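Local atomic coordinates of helicase of the snf2/rad54 family (Sulfolobus solfataricus, PDB entry 1Z5Z), a protein that probably couples ATP hydrolysis to movement on DNA as a SWI2/SNF2-family ATPase, of which this chain is the C-terminal domain of the motor core. Residues M102-E107 against A184-H189; A47-L52 against K262-S267; V79-L84 against G96-T101; D154-F159 against F177-T182. One frame throughout, in Å; residues are numbered along the deposited sequence.

Interaction 1 (M102-E107 against A184-H189); sequences MEIIEE and ANRVIH
Arg-186, where strand 186-189 begins, extends its side chain toward Glu-107 of helix 96-110. CG stands anti to the backbone N (chi1 175°), and bends at chi2 and chi3 curl the chain until NH1 lies 3.6 Å from Glu-107 OE1, a long salt bridge. OE1 sits at the edge of the guanidinium, near its plane, but the carboxylate is turned 74° from that plane, so the two groups do not lie flat side by side. Water 1 links the two residues through the other terminal nitrogen: it donates to Glu-107 OE1 at a short 2.5 Å and accepts weakly from Arg-186 NH2 at 3.3 Å. The stronger ion pair of Arg-186 joins NE to Asp-113. Behind this polar end, Arg-186 CD passes Ile-104 CG2 at 4.3 Å. The fold is the RecA-like alpha/beta domain of helicases: helix 102-107 packs on a face of the parallel sheet, antiparallel to strand 186-189 (177°), with the axes 10.6 Å apart. Two residues along the strand, Ile-188 points to the same side as Arg-186, and its CD1 meets Ile-104 CG2 tip to tip at 3.8 Å. Ile-117 and His-218, on the flanking strands, touch Ile-188 and Ile-104 respectively.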
# COMPACT_ATOMS: atom_id res chain seq x y z
N MET A 102 -2.11 2.55 -13.42
CA MET A 102 -2.57 3.24 -14.62
C MET A 102 -3.18 2.20 -15.59
O MET A 102 -4.13 2.52 -16.30
CB MET A 102 -1.43 4.00 -15.29
CG MET A 102 -0.77 5.11 -14.40
SD MET A 102 -1.91 6.12 -13.45
CE MET A 102 -2.74 7.07 -14.80
N GLU A 103 -2.67 0.97 -15.61
CA GLU A 103 -3.23 -0.04 -16.50
C GLU A 103 -4.62 -0.38 -16.04
O GLU A 103 -5.53 -0.53 -16.86
CB GLU A 103 -2.41 -1.33 -16.53
CG GLU A 103 -0.94 -1.10 -16.84
CD GLU A 103 -0.11 -2.38 -16.88
OE1 GLU A 103 -0.45 -3.37 -16.20
OE2 GLU A 103 0.90 -2.38 -17.60
N ILE A 104 -4.81 -0.50 -14.72
CA ILE A 104 -6.13 -0.84 -14.20
C ILE A 104 -7.10 0.31 -14.46
O ILE A 104 -8.25 0.12 -14.86
CB ILE A 104 -6.10 -1.11 -12.68
CG1 ILE A 104 -5.36 -2.43 -12.39
CG2 ILE A 104 -7.50 -1.11 -12.15
CD1 ILE A 104 -4.90 -2.61 -10.90
N ILE A 105 -6.61 1.51 -14.22
CA ILE A 105 -7.42 2.69 -14.45
C ILE A 105 -7.93 2.77 -15.91
O ILE A 105 -9.12 3.04 -16.17
CB ILE A 105 -6.60 3.97 -14.09
CG1 ILE A 105 -6.43 4.05 -12.55
CG2 ILE A 105 -7.31 5.22 -14.59
CD1 ILE A 105 -5.88 5.40 -12.06
N GLU A 106 -7.03 2.51 -16.85
CA GLU A 106 -7.38 2.58 -18.28
C GLU A 106 -8.54 1.63 -18.56
O GLU A 106 -9.59 2.02 -19.07
CB GLU A 106 -6.13 2.23 -19.10
CG GLU A 106 -6.26 2.53 -20.58
CD GLU A 106 -4.92 2.42 -21.29
OE1 GLU A 106 -4.37 1.30 -21.35
OE2 GLU A 106 -4.41 3.45 -21.79
N GLU A 107 -8.37 0.37 -18.17
CA GLU A 107 -9.43 -0.59 -18.34
C GLU A 107 -10.71 -0.16 -17.60
O GLU A 107 -11.80 -0.28 -18.13
CB GLU A 107 -8.98 -1.97 -17.85
CG GLU A 107 -10.11 -2.86 -17.42
CD GLU A 107 -9.67 -4.26 -17.05
OE1 GLU A 107 -10.35 -4.91 -16.23
OE2 GLU A 107 -8.65 -4.72 -17.59
N ALA A 184 -18.45 3.62 -5.56
CA ALA A 184 -17.29 3.11 -6.28
C ALA A 184 -17.59 1.71 -6.89
O ALA A 184 -18.16 0.83 -6.25
CB ALA A 184 -16.07 3.02 -5.33
N ASN A 185 -17.20 1.55 -8.15
CA ASN A 185 -17.39 0.34 -8.92
C ASN A 185 -16.10 -0.44 -8.89
O ASN A 185 -16.08 -1.63 -9.09
CB ASN A 185 -17.70 0.70 -10.40
CG ASN A 185 -18.87 1.67 -10.55
OD1 ASN A 185 -18.70 2.87 -10.77
ND2 ASN A 185 -20.06 1.14 -10.38
N ARG A 186 -15.01 0.27 -8.65
CA ARG A 186 -13.69 -0.35 -8.64
C ARG A 186 -12.90 0.18 -7.43
O ARG A 186 -12.92 1.38 -7.14
CB ARG A 186 -13.00 0.03 -9.94
CG ARG A 186 -11.60 -0.41 -10.10
CD ARG A 186 -11.53 -1.69 -10.86
NE ARG A 186 -12.30 -1.68 -12.10
CZ ARG A 186 -12.08 -2.52 -13.11
NH1 ARG A 186 -11.09 -3.42 -13.01
NH2 ARG A 186 -12.85 -2.51 -14.19
N VAL A 187 -12.22 -0.72 -6.74
CA VAL A 187 -11.47 -0.33 -5.57
C VAL A 187 -10.08 -0.90 -5.74
O VAL A 187 -9.93 -2.09 -6.06
CB VAL A 187 -12.10 -0.92 -4.25
CG1 VAL A 187 -11.27 -0.51 -3.03
CG2 VAL A 187 -13.55 -0.45 -4.07
N ILE A 188 -9.07 -0.04 -5.59
CA ILE A 188 -7.67 -0.47 -5.63
C ILE A 188 -7.05 -0.27 -4.24
O ILE A 188 -6.99 0.88 -3.72
CB ILE A 188 -6.83 0.38 -6.61
CG1 ILE A 188 -7.33 0.15 -8.05
CG2 ILE A 188 -5.33 0.04 -6.50
CD1 ILE A 188 -6.59 1.02 -9.10
N HIS A 189 -6.62 -1.36 -3.60
CA HIS A 189 -5.95 -1.25 -2.31
C HIS A 189 -4.46 -1.19 -2.66
O HIS A 189 -3.82 -2.20 -2.93
CB HIS A 189 -6.35 -2.41 -1.41
CG HIS A 189 -7.80 -2.35 -1.01
ND1 HIS A 189 -8.32 -1.32 -0.26
CD2 HIS A 189 -8.84 -3.16 -1.32
CE1 HIS A 189 -9.63 -1.48 -0.14
NE2 HIS A 189 -9.97 -2.59 -0.77
O HOH W 1 -12.63 -5.56 -15.52

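Interaction 2 (A47-L52 against K262-S267)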
# COMPACT_ATOMS: atom_id res chain seq x y z
N ALA A 47 19.05 -2.96 -0.08
CA ALA A 47 19.96 -2.26 0.80
C ALA A 47 19.42 -2.19 2.21
O ALA A 47 20.13 -2.51 3.17
CB ALA A 47 20.21 -0.86 0.27
N GLU A 48 18.17 -1.77 2.35
CA GLU A 48 17.53 -1.63 3.66
C GLU A 48 17.44 -2.97 4.38
O GLU A 48 17.56 -3.05 5.62
CB GLU A 48 16.13 -1.01 3.47
CG GLU A 48 15.32 -0.80 4.74
CD GLU A 48 16.10 -0.03 5.85
OE1 GLU A 48 16.88 0.88 5.51
OE2 GLU A 48 15.93 -0.35 7.05
N VAL A 49 17.23 -4.05 3.63
CA VAL A 49 17.15 -5.35 4.28
C VAL A 49 18.54 -5.74 4.79
O VAL A 49 18.68 -6.35 5.85
CB VAL A 49 16.60 -6.46 3.31
CG1 VAL A 49 16.98 -7.85 3.84
CG2 VAL A 49 15.05 -6.31 3.18
N GLU A 50 19.57 -5.36 4.03
CA GLU A 50 20.95 -5.65 4.42
C GLU A 50 21.33 -4.78 5.61
O GLU A 50 21.96 -5.24 6.56
CB GLU A 50 21.90 -5.47 3.22
CG GLU A 50 21.82 -6.70 2.32
CD GLU A 50 22.81 -6.70 1.18
OE1 GLU A 50 22.60 -5.94 0.21
OE2 GLU A 50 23.80 -7.47 1.25
N ASN A 51 20.91 -3.52 5.59
CA ASN A 51 21.19 -2.65 6.72
C ASN A 51 20.53 -3.24 7.99
O ASN A 51 21.18 -3.36 9.03
CB ASN A 51 20.71 -1.23 6.43
CG ASN A 51 21.61 -0.49 5.41
OD1 ASN A 51 22.80 -0.84 5.25
ND2 ASN A 51 21.07 0.52 4.74
N LEU A 52 19.28 -3.67 7.92
CA LEU A 52 18.68 -4.24 9.12
C LEU A 52 19.48 -5.42 9.67
O LEU A 52 19.79 -5.46 10.85
CB LEU A 52 17.24 -4.68 8.89
CG LEU A 52 16.63 -5.27 10.17
CD1 LEU A 52 16.64 -4.16 11.24
CD2 LEU A 52 15.21 -5.78 9.95
N LYS A 262 12.95 -14.53 6.52
CA LYS A 262 12.06 -15.27 5.61
C LYS A 262 10.94 -14.31 5.16
O LYS A 262 10.52 -14.26 3.99
CB LYS A 262 11.47 -16.49 6.35
CG LYS A 262 11.50 -17.83 5.57
CD LYS A 262 12.87 -18.10 4.92
CE LYS A 262 13.77 -19.07 5.72
NZ LYS A 262 15.07 -19.25 5.03
N VAL A 263 10.47 -13.52 6.11
CA VAL A 263 9.40 -12.59 5.83
C VAL A 263 9.80 -11.40 4.97
O VAL A 263 9.12 -11.10 3.98
CB VAL A 263 8.78 -12.08 7.12
CG1 VAL A 263 7.79 -10.94 6.83
CG2 VAL A 263 8.09 -13.26 7.82
N ILE A 264 10.93 -10.76 5.28
CA ILE A 264 11.30 -9.54 4.53
C ILE A 264 12.37 -9.54 3.42
O ILE A 264 12.42 -8.63 2.57
CB ILE A 264 11.66 -8.42 5.52
CG1 ILE A 264 13.07 -8.61 6.07
CG2 ILE A 264 10.64 -8.39 6.67
CD1 ILE A 264 13.46 -7.58 7.13
N GLU A 265 13.24 -10.53 3.40
CA GLU A 265 14.28 -10.54 2.40
C GLU A 265 13.68 -10.64 0.99
O GLU A 265 12.69 -11.31 0.80
CB GLU A 265 15.21 -11.71 2.71
CG GLU A 265 16.17 -12.11 1.66
CD GLU A 265 17.28 -12.93 2.28
OE1 GLU A 265 18.25 -12.34 2.84
OE2 GLU A 265 17.14 -14.17 2.24
N LEU A 266 14.27 -9.98 0.02
CA LEU A 266 13.78 -10.01 -1.34
C LEU A 266 14.03 -11.38 -1.97
O LEU A 266 15.18 -11.82 -2.03
CB LEU A 266 14.48 -8.94 -2.14
CG LEU A 266 13.88 -8.58 -3.52
CD1 LEU A 266 12.49 -7.95 -3.37
CD2 LEU A 266 14.82 -7.60 -4.21
N SER A 267 12.99 -12.07 -2.42
CA SER A 267 13.16 -13.38 -3.03
C SER A 267 12.92 -13.38 -4.55
O SER A 267 12.24 -14.25 -5.09
CB SER A 267 12.23 -14.38 -2.36
OG SER A 267 10.89 -13.90 -2.34
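Ile-264 inserts its side chain against Val-49 and Leu-52, which face it from helix 39-55. From CB, which lies 4.6 Å from Val-49 CG2, the longer branch leaves with CG1 between the backbone N and the carbonyl carbon (chi1 78°). This rotation aims the branch at the helix: CG1 comes 4.2 Å from Val-49 CG2, and the two side chains slide past each other in opposite directions. The chain then continues extended, and its tip, CD1, reaches Leu-52 CD2 at 3.8 Å. Here the side chains cross at about a right angle, and the touch is between these two methyl groups. One isoleucine thus bears on two residues a helical turn apart.

The two methyl groups of Val-49 meet successive residues, CG2 Ile-264 and CG1 Glu-265. CG2 also lies 3.6 Å from Ile-264 O, a carbonyl that accepts a hydrogen bond from Tyr-45 OH one turn earlier on helix 39-55. CG1 rests on Glu-265 CA at 4.1 Å, near the closest backbone approach, where the CA atoms of Val-49 and Glu-265 are 6.2 Å apart. Glu-265 is where the backbone leaves helical geometry, so Val-49 packs on the very exit of helix 257-264; the carboxylate of Glu-265 turns to Arg-261 instead.

The C-terminal end of helix 257-264 thereby abuts helix 39-55. Helix 61-78 packs against the same residues of that helix, through Leu-75 on Val-49 and through Met-67 and Thr-71 on Leu-52, while Phe-53, also on helix 39-55, touches Ile-264.

Interaction 3 (V79-L84 against G96-T101); sequences VDHPAL and GKMIRT
Lys-97 and Asp-80 form the charged centre of a contact between the first turn of helix 96-110, in the RecA-like helicase fold, and the link between helices 61-78 and 83-86, whose last part is a turn capped by His-81. By charge, the contact is a salt bridge with hydrogen-bond geometry: Lys-97 NZ donates to Asp-80 OD1 over 2.9 Å, approaching nearly in line with the C-O bond. An extended chain beyond CG carries the ammonium this far. There it also meets Glu-227 OE1 in a second salt bridge and Phe-190 O in a hydrogen bond, so three oxygens hold a buried cation, two of them from acids.

By van der Waals contact, the methylenes of Lys-97 run past the backbone of Val-79, with CD 3.6 Å from Val-79 O. Farther along the link, Met-98 CG meets the His-81 ring at its edge, 4.3 Å from CD2.

By water, Val-79 O and Lys-97 N are joined through water 2, which donates to the carbonyl at 2.6 Å and accepts from the amide at 3.0 Å. The bridge thus satisfies an amide of the first helical turn.

By further hydrogen bonds, the His-81 ring is held at both nitrogens. NE2 bonds to Ser-91 O elsewhere in the chain, and within the turn ND1 accepts the capping bond from Ala-83 N at 2.9 Å, nearly straight at 166° and only 8° out of the ring plane.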
# COMPACT_ATOMS: atom_id res chain seq x y z
N VAL A 79 8.27 -0.13 -1.58
CA VAL A 79 7.45 -0.88 -2.54
C VAL A 79 6.27 -0.09 -3.11
O VAL A 79 5.62 -0.56 -4.05
CB VAL A 79 6.93 -2.21 -1.96
CG1 VAL A 79 8.15 -3.07 -1.50
CG2 VAL A 79 5.97 -1.95 -0.80
N ASP A 80 6.00 1.09 -2.54
CA ASP A 80 4.93 1.94 -3.02
C ASP A 80 5.52 2.90 -4.05
O ASP A 80 5.04 3.00 -5.15
CB ASP A 80 4.33 2.76 -1.86
CG ASP A 80 3.16 2.07 -1.19
OD1 ASP A 80 2.96 0.83 -1.41
OD2 ASP A 80 2.45 2.77 -0.44
N HIS A 81 6.57 3.64 -3.67
CA HIS A 81 7.19 4.58 -4.58
C HIS A 81 8.49 5.13 -4.02
O HIS A 81 8.53 5.71 -2.93
CB HIS A 81 6.24 5.74 -4.86
CG HIS A 81 6.59 6.52 -6.09
ND1 HIS A 81 7.81 7.15 -6.27
CD2 HIS A 81 5.89 6.73 -7.24
CE1 HIS A 81 7.84 7.71 -7.46
NE2 HIS A 81 6.69 7.47 -8.07
N PRO A 82 9.59 4.98 -4.78
CA PRO A 82 10.87 5.47 -4.29
C PRO A 82 10.89 6.94 -3.86
O PRO A 82 11.68 7.32 -3.00
CB PRO A 82 11.82 5.18 -5.45
CG PRO A 82 10.93 5.11 -6.64
CD PRO A 82 9.73 4.38 -6.11
N ALA A 83 10.02 7.77 -4.42
CA ALA A 83 10.02 9.20 -4.03
C ALA A 83 9.62 9.49 -2.57
O ALA A 83 9.91 10.58 -2.03
CB ALA A 83 9.12 9.99 -4.96
N LEU A 84 8.95 8.54 -1.91
CA LEU A 84 8.55 8.76 -0.51
C LEU A 84 9.81 8.88 0.39
O LEU A 84 9.75 9.46 1.46
CB LEU A 84 7.68 7.60 -0.01
CG LEU A 84 6.32 7.40 -0.69
CD1 LEU A 84 5.77 6.02 -0.38
CD2 LEU A 84 5.36 8.50 -0.22
N GLY A 96 6.56 -0.01 -9.75
CA GLY A 96 5.86 -1.17 -10.31
C GLY A 96 4.35 -1.07 -10.07
O GLY A 96 3.58 -1.36 -10.98
N LYS A 97 3.95 -0.65 -8.85
CA LYS A 97 2.53 -0.49 -8.48
C LYS A 97 1.82 0.61 -9.26
O LYS A 97 0.68 0.43 -9.70
CB LYS A 97 2.38 -0.18 -6.96
CG LYS A 97 2.59 -1.39 -6.05
CD LYS A 97 2.10 -1.08 -4.62
CE LYS A 97 2.42 -2.21 -3.68
NZ LYS A 97 2.12 -1.83 -2.28
N MET A 98 2.46 1.77 -9.38
CA MET A 98 1.90 2.88 -10.13
C MET A 98 1.71 2.44 -11.59
O MET A 98 0.72 2.76 -12.22
CB MET A 98 2.86 4.08 -10.09
CG MET A 98 2.38 5.33 -9.39
SD MET A 98 0.80 5.37 -8.50
CE MET A 98 -0.15 5.92 -9.82
N ILE A 99 2.68 1.70 -12.11
CA ILE A 99 2.58 1.24 -13.49
C ILE A 99 1.35 0.35 -13.66
O ILE A 99 0.62 0.50 -14.64
CB ILE A 99 3.86 0.48 -13.90
CG1 ILE A 99 5.00 1.46 -14.12
CG2 ILE A 99 3.61 -0.38 -15.17
CD1 ILE A 99 6.40 0.82 -14.00
N ARG A 100 1.11 -0.57 -12.73
CA ARG A 100 -0.07 -1.41 -12.87
C ARG A 100 -1.33 -0.60 -12.60
O ARG A 100 -2.38 -0.88 -13.19
CB ARG A 100 -0.02 -2.61 -11.91
CG ARG A 100 1.01 -3.64 -12.26
CD ARG A 100 0.59 -4.43 -13.49
NE ARG A 100 0.38 -5.84 -13.15
CZ ARG A 100 -0.79 -6.46 -13.22
NH1 ARG A 100 -0.88 -7.74 -12.88
NH2 ARG A 100 -1.88 -5.80 -13.65
N THR A 101 -1.25 0.39 -11.71
CA THR A 101 -2.43 1.18 -11.41
C THR A 101 -2.98 1.93 -12.63
O THR A 101 -4.20 1.96 -12.85
CB THR A 101 -2.13 2.17 -10.25
OG1 THR A 101 -1.82 1.41 -9.06
CG2 THR A 101 -3.35 3.10 -9.99
O HOH W 2 5.91 -0.78 -6.62

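Interaction 4 (D154-F159 against F177-T182); sequences DIISKF and FGINLT
Ile-156 and Phe-159 of helix 149-161 make a purely apolar, partly buried contact with Ile-179 and Leu-181, in the irregular segment between strands 167-171 and 186-189. The evidence is three residue pairs in carbon-carbon contact and the absence of polar pairs between the segments.

The closest of the three joins Ile-156 CD1 to Ile-179 CD1 at 3.4 Å, with the side chains reaching toward each other tip to tip. That is shorter than usual for two methyl groups, so the exact value deserves caution, although Ile-156 CG1 at 3.8 Å from the same Ile-179 CD1 shows that the tips do meet. Ile-179 gets there with CG1 anti to its own backbone N (chi1 -177°) and a nearly extended chain.

Leu-181, two residues on, works differently. It lies across both helix residues at about right angles: its CD2 meets the short branch of Ile-156, CG2, at 4.1 Å, while its CB sits 4.1 Å from CE1 of Phe-159. The approach to that ring is oblique. Lys-114 makes a cation-pi contact with the same ring and donates to Phe-159 O.

Beneath both segments lies strand 167-171, where Ile-168 touches Phe-159 and Leu-181, and Leu-170 touches Ile-179. Helix 149-161 and the parallel strand that follows it belong to the beta-alpha-beta layering of the RecA-like fold. The sequence around 177-182, with FGINLT, matches helicase motif V of superfamily 2 enzymes, a loop that in relatives generally lies near the nucleic acid and ATP sites.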
# COMPACT_ATOMS: atom_id res chain seq x y z
N ASP A 154 -18.03 16.97 2.34
CA ASP A 154 -18.23 17.56 1.02
C ASP A 154 -17.58 16.72 -0.04
O ASP A 154 -18.15 16.55 -1.11
CB ASP A 154 -17.64 18.98 0.94
CG ASP A 154 -18.53 20.03 1.61
OD1 ASP A 154 -18.06 21.18 1.77
OD2 ASP A 154 -19.69 19.71 1.95
N ILE A 155 -16.38 16.22 0.25
CA ILE A 155 -15.68 15.40 -0.74
C ILE A 155 -16.41 14.08 -0.92
O ILE A 155 -16.53 13.58 -2.03
CB ILE A 155 -14.20 15.11 -0.33
CG1 ILE A 155 -13.33 16.31 -0.70
CG2 ILE A 155 -13.68 13.82 -1.05
CD1 ILE A 155 -11.92 16.26 -0.10
N ILE A 156 -16.88 13.50 0.18
CA ILE A 156 -17.58 12.20 0.12
C ILE A 156 -18.88 12.32 -0.67
O ILE A 156 -19.26 11.42 -1.43
CB ILE A 156 -17.92 11.68 1.51
CG1 ILE A 156 -16.65 11.14 2.18
CG2 ILE A 156 -19.00 10.58 1.41
CD1 ILE A 156 -16.69 11.11 3.68
N SER A 157 -19.57 13.42 -0.43
CA SER A 157 -20.83 13.69 -1.10
C SER A 157 -20.54 13.87 -2.60
O SER A 157 -21.24 13.32 -3.47
CB SER A 157 -21.46 14.96 -0.49
OG SER A 157 -22.36 15.57 -1.40
N LYS A 158 -19.47 14.59 -2.89
CA LYS A 158 -19.12 14.81 -4.27
C LYS A 158 -18.82 13.50 -5.01
O LYS A 158 -19.23 13.33 -6.17
CB LYS A 158 -17.93 15.73 -4.38
CG LYS A 158 -17.50 15.95 -5.80
CD LYS A 158 -16.14 16.63 -5.89
CE LYS A 158 -16.17 18.08 -5.41
NZ LYS A 158 -14.81 18.67 -5.46
N PHE A 159 -18.13 12.57 -4.36
CA PHE A 159 -17.81 11.32 -5.04
C PHE A 159 -19.03 10.43 -5.13
O PHE A 159 -19.25 9.79 -6.13
CB PHE A 159 -16.69 10.55 -4.31
CG PHE A 159 -16.34 9.22 -4.96
CD1 PHE A 159 -16.89 8.04 -4.48
CD2 PHE A 159 -15.50 9.16 -6.07
CE1 PHE A 159 -16.60 6.80 -5.10
CE2 PHE A 159 -15.20 7.94 -6.70
CZ PHE A 159 -15.75 6.76 -6.21
N PHE A 177 -9.64 4.96 10.30
CA PHE A 177 -10.62 3.97 9.89
C PHE A 177 -10.96 4.11 8.41
O PHE A 177 -10.76 5.18 7.81
CB PHE A 177 -11.87 4.14 10.75
CG PHE A 177 -11.57 4.19 12.22
CD1 PHE A 177 -11.53 3.02 12.97
CD2 PHE A 177 -11.24 5.41 12.84
CE1 PHE A 177 -11.16 3.03 14.33
CE2 PHE A 177 -10.86 5.45 14.19
CZ PHE A 177 -10.82 4.24 14.95
N GLY A 178 -11.46 3.02 7.84
CA GLY A 178 -11.84 3.05 6.44
C GLY A 178 -13.19 3.73 6.30
O GLY A 178 -13.71 4.35 7.27
N ILE A 179 -13.75 3.63 5.10
CA ILE A 179 -15.05 4.19 4.76
C ILE A 179 -15.64 3.29 3.68
O ILE A 179 -14.91 2.62 2.94
CB ILE A 179 -14.90 5.62 4.22
CG1 ILE A 179 -16.25 6.25 3.95
CG2 ILE A 179 -14.11 5.60 2.92
CD1 ILE A 179 -16.16 7.78 3.86
N ASN A 180 -16.96 3.25 3.57
CA ASN A 180 -17.60 2.41 2.58
C ASN A 180 -18.26 3.30 1.53
O ASN A 180 -19.40 3.73 1.70
CB ASN A 180 -18.62 1.47 3.28
CG ASN A 180 -19.46 0.67 2.29
OD1 ASN A 180 -19.01 0.38 1.19
ND2 ASN A 180 -20.67 0.29 2.69
N LEU A 181 -17.54 3.57 0.45
CA LEU A 181 -18.04 4.44 -0.61
C LEU A 181 -18.82 3.58 -1.61
O LEU A 181 -18.23 3.04 -2.52
CB LEU A 181 -16.87 5.16 -1.30
CG LEU A 181 -16.15 6.17 -0.39
CD1 LEU A 181 -14.79 6.51 -0.95
CD2 LEU A 181 -17.04 7.41 -0.23
N THR A 182 -20.13 3.47 -1.41
CA THR A 182 -20.97 2.63 -2.26
C THR A 182 -21.02 3.01 -3.74
O THR A 182 -21.37 2.18 -4.59
CB THR A 182 -22.41 2.59 -1.73
OG1 THR A 182 -22.84 3.92 -1.49
CG2 THR A 182 -22.47 1.80 -0.42

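From the N terminus, helix 39-55 opens interaction 2, whose loop closes only at 262-267 near the C terminus and encloses the other three contacts. Inside it, interaction 3 closes a short loop, 79-84 to 96-101, before interaction 1 opens farther along helix 96-110. Interaction 1 closes on strand 186-189, with interaction 4 nested within; no loops cross. Interactions 1 and 3 share that helix and touch where Ile-188 CD1 lies 3.9 Å from Thr-101 CG2. Interactions 1 and 4 meet at Ala-184 N and Phe-159 CE1, 3.7 Å apart. Interaction 1 ties a helix to the sheet, interactions 3 and 4 tie helices to loops, and interaction 2, centred about 37 Å from the centre of interaction 4, joins terminal helices.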